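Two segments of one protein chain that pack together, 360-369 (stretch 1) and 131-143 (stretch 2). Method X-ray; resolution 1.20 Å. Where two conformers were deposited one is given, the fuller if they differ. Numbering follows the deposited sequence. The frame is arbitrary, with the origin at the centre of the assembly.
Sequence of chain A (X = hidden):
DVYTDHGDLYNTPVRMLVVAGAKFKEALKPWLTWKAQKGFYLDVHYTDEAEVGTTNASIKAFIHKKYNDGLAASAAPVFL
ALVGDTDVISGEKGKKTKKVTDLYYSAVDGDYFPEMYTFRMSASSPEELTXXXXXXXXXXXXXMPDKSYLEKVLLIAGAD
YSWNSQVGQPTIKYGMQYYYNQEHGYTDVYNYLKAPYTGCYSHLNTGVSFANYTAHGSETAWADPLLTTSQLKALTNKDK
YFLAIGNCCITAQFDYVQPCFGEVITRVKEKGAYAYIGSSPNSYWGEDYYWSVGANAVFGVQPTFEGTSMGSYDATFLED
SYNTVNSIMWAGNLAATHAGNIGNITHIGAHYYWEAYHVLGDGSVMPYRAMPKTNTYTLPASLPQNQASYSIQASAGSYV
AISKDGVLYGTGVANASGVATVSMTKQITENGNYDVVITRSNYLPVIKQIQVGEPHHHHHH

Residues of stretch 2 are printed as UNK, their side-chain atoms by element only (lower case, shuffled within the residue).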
ATOM      1  N   LEU A 360       4.301   4.757  -3.764  1.00  8.57           N
ATOM      2  CA  LEU A 360       4.565   4.551  -5.201  1.00  8.92           C
ATOM      3  C   LEU A 360       4.325   3.061  -5.470  1.00  8.63           C
ATOM      4  O   LEU A 360       4.640   2.198  -4.638  1.00 10.59           O
ATOM      5  CB  LEU A 360       5.988   4.967  -5.573  1.00  9.96           C
ATOM      6  CG  LEU A 360       6.188   6.491  -5.495  1.00 10.33           C
ATOM      7  CD1 LEU A 360       7.666   6.860  -5.346  1.00 10.94           C
ATOM      8  CD2 LEU A 360       5.603   7.158  -6.754  1.00 12.83           C
ATOM      9  N   GLY A 361       3.713   2.759  -6.615  1.00  9.05           N
ATOM     10  CA  GLY A 361       3.212   1.407  -6.824  1.00  9.65           C
ATOM     11  C   GLY A 361       1.833   1.262  -6.182  1.00  9.56           C
ATOM     12  O   GLY A 361       1.123   2.254  -5.992  1.00 10.73           O
ATOM     13  N   ASP A 362       1.392   0.033  -5.909  1.00  8.94           N
ATOM     14  CA  ASP A 362      -0.017  -0.200  -5.606  1.00  9.23           C
ATOM     15  C   ASP A 362      -0.282  -0.255  -4.109  1.00  8.46           C
ATOM     16  O   ASP A 362      -0.038  -1.256  -3.417  1.00  9.03           O
ATOM     17  CB  ASP A 362      -0.453  -1.497  -6.298  1.00  9.93           C
ATOM     18  CG  ASP A 362      -1.952  -1.768  -6.181  1.00  9.25           C
ATOM     19  OD1 ASP A 362      -2.636  -1.030  -5.426  1.00  9.67           O
ATOM     20  OD2 ASP A 362      -2.444  -2.690  -6.882  1.00 10.06           O
ATOM     21  N   GLY A 363      -0.841   0.840  -3.603  1.00  8.39           N
ATOM     22  CA  GLY A 363      -1.173   0.977  -2.196  1.00  9.43           C
ATOM     23  C   GLY A 363      -2.379   0.184  -1.730  1.00  8.42           C
ATOM     24  O   GLY A 363      -2.618   0.020  -0.523  1.00  8.83           O
ATOM     25  N   SER A 364      -3.151  -0.369  -2.697  1.00  8.51           N
ATOM     26  CA  SER A 364      -4.335  -1.172  -2.361  1.00  8.92           C
ATOM     27  C   SER A 364      -4.019  -2.629  -2.095  1.00  8.66           C
ATOM     28  O   SER A 364      -4.903  -3.382  -1.699  1.00  9.13           O
ATOM     29  CB  SER A 364      -5.421  -1.045  -3.428  1.00  9.54           C
ATOM     30  OG  SER A 364      -5.086  -1.749  -4.617  1.00  9.67           O
ATOM     31  N   VAL A 365      -2.761  -3.052  -2.295  1.00  8.81           N
ATOM     32  CA  VAL A 365      -2.370  -4.444  -1.977  1.00  9.51           C
ATOM     33  C   VAL A 365      -2.503  -4.642  -0.474  1.00  9.13           C
ATOM     34  O   VAL A 365      -2.164  -3.749   0.341  1.00  8.59           O
ATOM     35  CB  VAL A 365      -0.919  -4.692  -2.441  1.00  9.33           C
ATOM     36  CG1 VAL A 365      -0.387  -6.034  -1.913  1.00 10.73           C
ATOM     37  CG2 VAL A 365      -0.805  -4.631  -3.962  1.00 10.04           C
ATOM     38  N   MET A 366      -2.928  -5.830  -0.073  1.00  8.89           N
ATOM     39  CA  MET A 366      -2.942  -6.301   1.293  1.00  9.55           C
ATOM     40  C   MET A 366      -1.714  -7.185   1.511  1.00  9.52           C
ATOM     41  O   MET A 366      -1.710  -8.349   1.087  1.00 10.24           O
ATOM     42  CB  MET A 366      -4.216  -7.095   1.634  1.00 11.38           C
ATOM     43  CG  MET A 366      -5.424  -6.218   1.720  1.00 12.83           C
ATOM     44  SD  MET A 366      -6.682  -7.054   2.671  1.00 16.54           S
ATOM     45  CE  MET A 366      -8.000  -5.846   2.581  1.00 16.32           C
ATOM     46  N   PRO A 367      -0.649  -6.702   2.126  1.00  9.33           N
ATOM     47  CA  PRO A 367       0.543  -7.542   2.258  1.00  9.78           C
ATOM     48  C   PRO A 367       0.268  -8.725   3.155  1.00  9.21           C
ATOM     49  O   PRO A 367      -0.363  -8.628   4.215  1.00 10.13           O
ATOM     50  CB  PRO A 367       1.609  -6.607   2.879  1.00 10.49           C
ATOM     51  CG  PRO A 367       1.096  -5.205   2.524  1.00  9.32           C
ATOM     52  CD  PRO A 367      -0.407  -5.341   2.654  1.00  9.55           C
ATOM     53  N   TYR A 368       0.856  -9.876   2.765  1.00  9.64           N
ATOM     54  CA  TYR A 368       0.835 -11.049   3.642  1.00 10.20           C
ATOM     55  C   TYR A 368       1.769 -10.796   4.844  1.00  9.74           C
ATOM     56  O   TYR A 368       2.614  -9.880   4.831  1.00 11.92           O
ATOM     57  CB  TYR A 368       1.306 -12.316   2.850  1.00 11.17           C
ATOM     58  CG  TYR A 368       0.552 -12.511   1.554  1.00 10.64           C
ATOM     59  CD1 TYR A 368      -0.829 -12.688   1.549  1.00 11.37           C
ATOM     60  CD2 TYR A 368       1.218 -12.513   0.336  1.00 10.28           C
ATOM     61  CE1 TYR A 368      -1.526 -12.857   0.360  1.00 12.10           C
ATOM     62  CE2 TYR A 368       0.540 -12.686  -0.868  1.00 10.70           C
ATOM     63  CZ  TYR A 368      -0.845 -12.826  -0.851  1.00 11.35           C
ATOM     64  OH  TYR A 368      -1.580 -12.932  -2.012  1.00 11.88           O
ATOM     65  N   ARG A 369       1.583 -11.585   5.893  1.00  9.23           N
ATOM     66  CA  ARG A 369       2.406 -11.518   7.088  1.00  9.85           C
ATOM     67  C   ARG A 369       2.942 -12.910   7.304  1.00  9.79           C
ATOM     68  O   ARG A 369       2.265 -13.770   7.892  1.00 11.40           O
ATOM     69  CB  ARG A 369       1.604 -11.011   8.272  1.00 11.49           C
ATOM     70  CG  ARG A 369       1.197  -9.540   8.146  1.00 12.44           C
ATOM     71  CD  ARG A 369       0.344  -9.076   9.374  1.00 12.94           C
ATOM     72  NE  ARG A 369      -0.989  -9.687   9.431  1.00 16.89           N
ATOM     73  CZ  ARG A 369      -2.059  -9.191   8.825  1.00 14.60           C
ATOM     74  NH1 ARG A 369      -1.947  -8.147   8.037  1.00 12.28           N
ATOM     75  NH2 ARG A 369      -3.247  -9.809   8.933  1.00 15.75           N
ATOM     76  N   UNK A 131       5.136  -3.393 -16.081  1.00 10.73           N
ATOM     77  CA  UNK A 131       6.076  -4.022 -15.151  1.00 11.33           C
ATOM     78  C   UNK A 131       5.517  -4.010 -13.740  1.00 10.84           C
ATOM     79  O   UNK A 131       5.622  -4.974 -12.984  1.00 10.98           O
ATOM     80  c   UNK A 131       8.165  -3.441 -16.414  1.00 12.89           C
ATOM     81  o   UNK A 131       7.872  -4.326 -17.245  1.00 14.04           O
ATOM     82  c   UNK A 131       7.386  -3.279 -15.155  1.00 12.12           C
ATOM     83  n   UNK A 131       9.181  -2.610 -16.621  1.00 12.56           N
ATOM     84  N   UNK A 132       4.966  -2.850 -13.329  1.00 10.38           N
ATOM     85  CA  UNK A 132       4.413  -2.749 -11.967  1.00 10.70           C
ATOM     86  C   UNK A 132       3.245  -3.694 -11.826  1.00 10.01           C
ATOM     87  O   UNK A 132       3.129  -4.434 -10.843  1.00  9.89           O
ATOM     88  c   UNK A 132       3.328  -1.238 -10.245  1.00 12.33           C
ATOM     89  c   UNK A 132       4.630   1.169 -11.736  1.00 12.34           C
ATOM     90  c   UNK A 132       3.943  -1.309 -11.672  1.00 10.61           C
ATOM     91  c   UNK A 132       5.087  -0.292 -11.848  1.00 11.28           C
ATOM     92  N   UNK A 133       2.315  -3.621 -12.817  1.00 10.45           N
ATOM     93  CA  UNK A 133       1.093  -4.440 -12.734  1.00 11.03           C
ATOM     94  C   UNK A 133       1.404  -5.915 -12.665  1.00 10.38           C
ATOM     95  O   UNK A 133       0.762  -6.657 -11.915  1.00 10.32           O
ATOM     96  c   UNK A 133       0.207  -4.108 -13.962  1.00 10.24           C
ATOM     97  c   UNK A 133      -0.959  -2.151 -15.107  1.00 11.29           C
ATOM     98  c   UNK A 133      -0.311  -2.686 -13.825  1.00 10.71           C
ATOM     99  c   UNK A 133      -0.945  -5.143 -14.121  1.00 11.14           C
ATOM    100  N   UNK A 134       2.389  -6.389 -13.469  1.00 10.46           N
ATOM    101  CA  UNK A 134       2.665  -7.843 -13.455  1.00 10.96           C
ATOM    102  C   UNK A 134       3.121  -8.313 -12.078  1.00 10.65           C
ATOM    103  O   UNK A 134       2.816  -9.430 -11.624  1.00 10.98           O
ATOM    104  o   UNK A 134       4.034  -7.997 -16.843  1.00 15.52           O
ATOM    105  o   UNK A 134       1.950  -8.063 -16.129  1.00 15.73           O
ATOM    106  c   UNK A 134       3.198  -8.055 -15.920  1.00 14.76           C
ATOM    107  c   UNK A 134       3.715  -8.164 -14.497  1.00 12.54           C
ATOM    108  N   UNK A 135       3.881  -7.465 -11.364  1.00 10.28           N
ATOM    109  CA  UNK A 135       4.316  -7.836 -10.004  1.00  9.95           C
ATOM    110  C   UNK A 135       3.147  -7.857  -9.045  1.00  9.72           C
ATOM    111  O   UNK A 135       3.001  -8.741  -8.209  1.00 10.00           O
ATOM    112  c   UNK A 135       7.708  -4.768 -10.298  1.00 10.25           C
ATOM    113  n   UNK A 135       8.865  -3.916  -9.839  1.00 10.41           N
ATOM    114  c   UNK A 135       5.404  -6.877  -9.516  1.00 11.01           C
ATOM    115  c   UNK A 135       6.716  -7.071 -10.337  1.00 10.39           C
ATOM    116  c   UNK A 135       7.867  -6.181  -9.835  1.00 11.66           C
ATOM    117  N   UNK A 136       2.277  -6.830  -9.141  1.00  9.69           N
ATOM    118  CA  UNK A 136       1.068  -6.785  -8.291  1.00 10.93           C
ATOM    119  C   UNK A 136       0.195  -8.009  -8.512  1.00 10.54           C
ATOM    120  O   UNK A 136      -0.255  -8.622  -7.562  1.00 11.06           O
ATOM    121  c   UNK A 136      -1.080  -5.551  -7.877  1.00 11.74           C
ATOM    122  c   UNK A 136       0.270  -5.496  -8.566  1.00 10.58           C
ATOM    123  c   UNK A 136       1.085  -4.283  -8.136  1.00 11.27           C
ATOM    124  N   UNK A 137      -0.031  -8.383  -9.781  1.00 11.09           N
ATOM    125  CA  UNK A 137      -0.911  -9.509 -10.107  0.53 11.31           C
ATOM    126  C   UNK A 137      -0.336 -10.810  -9.548  1.00 10.59           C
ATOM    127  O   UNK A 137      -1.071 -11.621  -8.976  1.00 10.91           O
ATOM    128  c   UNK A 137      -1.906  -8.658 -13.813  0.53 12.70           C
ATOM    129  c   UNK A 137      -1.084  -9.626 -11.639  0.53 11.90           C
ATOM    130  c   UNK A 137      -3.350  -8.581 -11.803  0.53 13.89           C
ATOM    131  c   UNK A 137      -1.906  -8.518 -12.303  0.53 11.08           C
ATOM    132  N   UNK A 138       0.976 -11.025  -9.721  1.00 10.57           N
ATOM    133  CA  UNK A 138       1.553 -12.263  -9.199  1.00 11.38           C
ATOM    134  C   UNK A 138       1.436 -12.314  -7.687  1.00 10.39           C
ATOM    135  O   UNK A 138       1.097 -13.339  -7.088  1.00 10.26           O
ATOM    136  c   UNK A 138       4.501 -14.990 -11.138  1.00 14.25           C
ATOM    137  s   UNK A 138       5.199 -14.153  -9.667  1.00 13.00           S
ATOM    138  c   UNK A 138       3.019 -12.381  -9.610  1.00 11.02           C
ATOM    139  c   UNK A 138       3.667 -13.570  -8.926  1.00 11.38           C
ATOM    140  N   UNK A 139       1.678 -11.157  -7.030  1.00  9.67           N
ATOM    141  CA  UNK A 139       1.632 -11.148  -5.580  1.00  9.78           C
ATOM    142  C   UNK A 139       0.216 -11.365  -5.051  1.00  8.93           C
ATOM    143  O   UNK A 139      -0.028 -12.220  -4.180  1.00  9.48           O
ATOM    144  c   UNK A 139       2.315  -9.754  -3.558  1.00  9.42           C
ATOM    145  c   UNK A 139       1.284  -9.247  -2.764  1.00 10.23           C
ATOM    146  c   UNK A 139       3.583 -10.211  -1.553  1.00  9.98           C
ATOM    147  c   UNK A 139       1.396  -9.217  -1.382  1.00 10.74           C
ATOM    148  o   UNK A 139       2.676  -9.609   0.577  1.00 11.95           O
ATOM    149  c   UNK A 139       2.189  -9.797  -5.068  1.00  9.53           C
ATOM    150  c   UNK A 139       2.559  -9.665  -0.786  1.00  9.76           C
ATOM    151  c   UNK A 139       3.468 -10.232  -2.920  1.00  9.71           C
ATOM    152  N   UNK A 140      -0.760 -10.624  -5.597  1.00  9.65           N
ATOM    153  CA  UNK A 140      -2.143 -10.679  -5.093  1.00  9.86           C
ATOM    154  C   UNK A 140      -2.886 -11.964  -5.475  1.00 10.07           C
ATOM    155  O   UNK A 140      -3.744 -12.423  -4.718  1.00 10.96           O
ATOM    156  o   UNK A 140      -3.878  -6.489  -4.165  1.00 11.18           O
ATOM    157  c   UNK A 140      -2.426  -8.149  -5.083  1.00 10.75           C
ATOM    158  c   UNK A 140      -2.951  -9.478  -5.599  1.00 10.77           C
ATOM    159  o   UNK A 140      -3.987  -6.832  -6.328  1.00 10.69           O
ATOM    160  c   UNK A 140      -3.513  -7.095  -5.201  1.00 10.32           C
ATOM    161  N   UNK A 141      -2.574 -12.512  -6.656  1.00 10.66           N
ATOM    162  CA  UNK A 141      -3.167 -13.787  -7.079  1.00 10.87           C
ATOM    163  C   UNK A 141      -2.363 -14.951  -6.514  1.00 11.07           C
ATOM    164  O   UNK A 141      -2.801 -16.116  -6.622  1.00 13.53           O
ATOM    165  n   UNK A 141      -5.494 -12.898 -12.795  1.00 19.12           N
ATOM    166  c   UNK A 141      -5.245 -12.316 -11.421  1.00 17.08           C
ATOM    167  c   UNK A 141      -4.152 -12.878  -9.212  1.00 13.44           C
ATOM    168  c   UNK A 141      -3.196 -13.900  -8.598  1.00 12.79           C
ATOM    169  c   UNK A 141      -4.203 -13.133 -10.720  1.00 15.40           C
ATOM    170  N   UNK A 142      -1.192 -14.659  -5.878  1.00 11.15           N
ATOM    171  CA  UNK A 142      -0.330 -15.676  -5.263  1.00 11.36           C
ATOM    172  C   UNK A 142       0.024 -16.788  -6.230  1.00 11.51           C
ATOM    173  O   UNK A 142      -0.052 -17.967  -5.908  1.00 13.52           O
ATOM    174  c   UNK A 142      -0.954 -16.237  -3.986  1.00 12.26           C
ATOM    175  N   UNK A 143       0.510 -16.363  -7.417  1.00 11.94           N
ATOM    176  CA  UNK A 143       0.910 -17.320  -8.467  1.00 12.02           C
ATOM    177  C   UNK A 143       2.421 -17.529  -8.476  1.00 12.75           C
ATOM    178  O   UNK A 143       2.943 -18.171  -9.399  1.00 14.72           O
ATOM    179  c   UNK A 143       0.432 -16.803  -9.833  1.00 13.67           C
ATOM    180  c   UNK A 143      -1.075 -16.789  -9.958  1.00 14.71           C
ATOM    181  o   UNK A 143       1.010 -15.517 -10.027  1.00 14.23           O
TER
HETATM  182  O   HOH W   1       4.160 -10.269   2.492  1.00 22.16           O
HETATM  183  O   HOH W   2      -3.931  -7.831  -1.899  1.00 10.52           O
HETATM  184  O   HOH W   3      -6.042  -4.987  -3.799  1.00 11.33           O

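Position 131 carries two carbons, the second bearing one oxygen and one nitrogen, and its side chain is out of reach of stretch 1; a short amide, Asn 131. Position 132 has four carbons forked at the first, one arm two carbons long; CA-to-CB points toward stretch 1, and the one-carbon arm lies 4.3 Å from Gly 361 CA: Ile 132, the arm being CG2. At phi 84° and psi -160°, a CB on Gly 361 would jam against the preceding carbonyl oxygen, so the backbone alone calls for glycine. Position 133 repeats the forked four-carbon pattern but points away: Ile 133. Position 134, two carbons with two oxygens on the second, is Asp 134; position 135, four carbons in a row ending in nitrogen, is Lys 135. Neither reaches stretch 1.

Position 136 has one carbon carrying two more and points toward the loop, one of its terminal carbons meeting Asp 362 OD2 at 3.3 Å and Val 365 CG2 at 4.0 Å: Val 136, with CG1 the carbon in contact. Position 137, four carbons forked at the second, is Leu 137; position 138, an unbranched chain of two carbons, sulfur and carbon, is Met 138. Both are out of reach.

Position 139 has one carbon, then a six-carbon ring bearing an oxygen that lies 2.9 Å from Tyr 368 N: Tyr 139. Its OH accepts a hydrogen bond from that Tyr 368 N (157°), while its backbone O accepts one from Tyr 368 OH (2.8 Å). The ring centroids are 4.7 Å apart with planes at 31°, an oblique pairing. Val 365 CG1 approaches Tyr 139 CE2 at 3.7 Å, and Pro 367 CA lies at the ring edge.

Position 140 has three carbons, the third with two oxygens, one of them 3.4 Å from Val 365 CA: Glu 140. That oxygen, OE2, accepts from two waters. Water 2 in turn accepts from Met 366 N, and water 3 donates to Ser 364 O, so the carboxylate reaches the loop backbone through solvent.

Position 141, four carbons ending in nitrogen, points away: Lys 141. Position 142 has a single carbon, 3.9 Å from Tyr 368 OH: Ala 142, whose positive phi (53°) marks the departure from helical geometry. Position 143, one carbon carrying an oxygen and a carbon, is Thr 143, remote from the loop.

The contact buries 465 Å², and the two tyrosines are the residues with the most area covered. Two hydrogen bonds, both donated by Tyr 368, from N and OH, tie it to the side chain and the backbone of Tyr 139, Val 365 packs against Val 136 and Tyr 139, and Ser 364 OG and N both donate to Asp 362 OD1, bracing the type I turn that presents Val 365.

Stretch 2 131-143: NIIDKVLMYEKAT
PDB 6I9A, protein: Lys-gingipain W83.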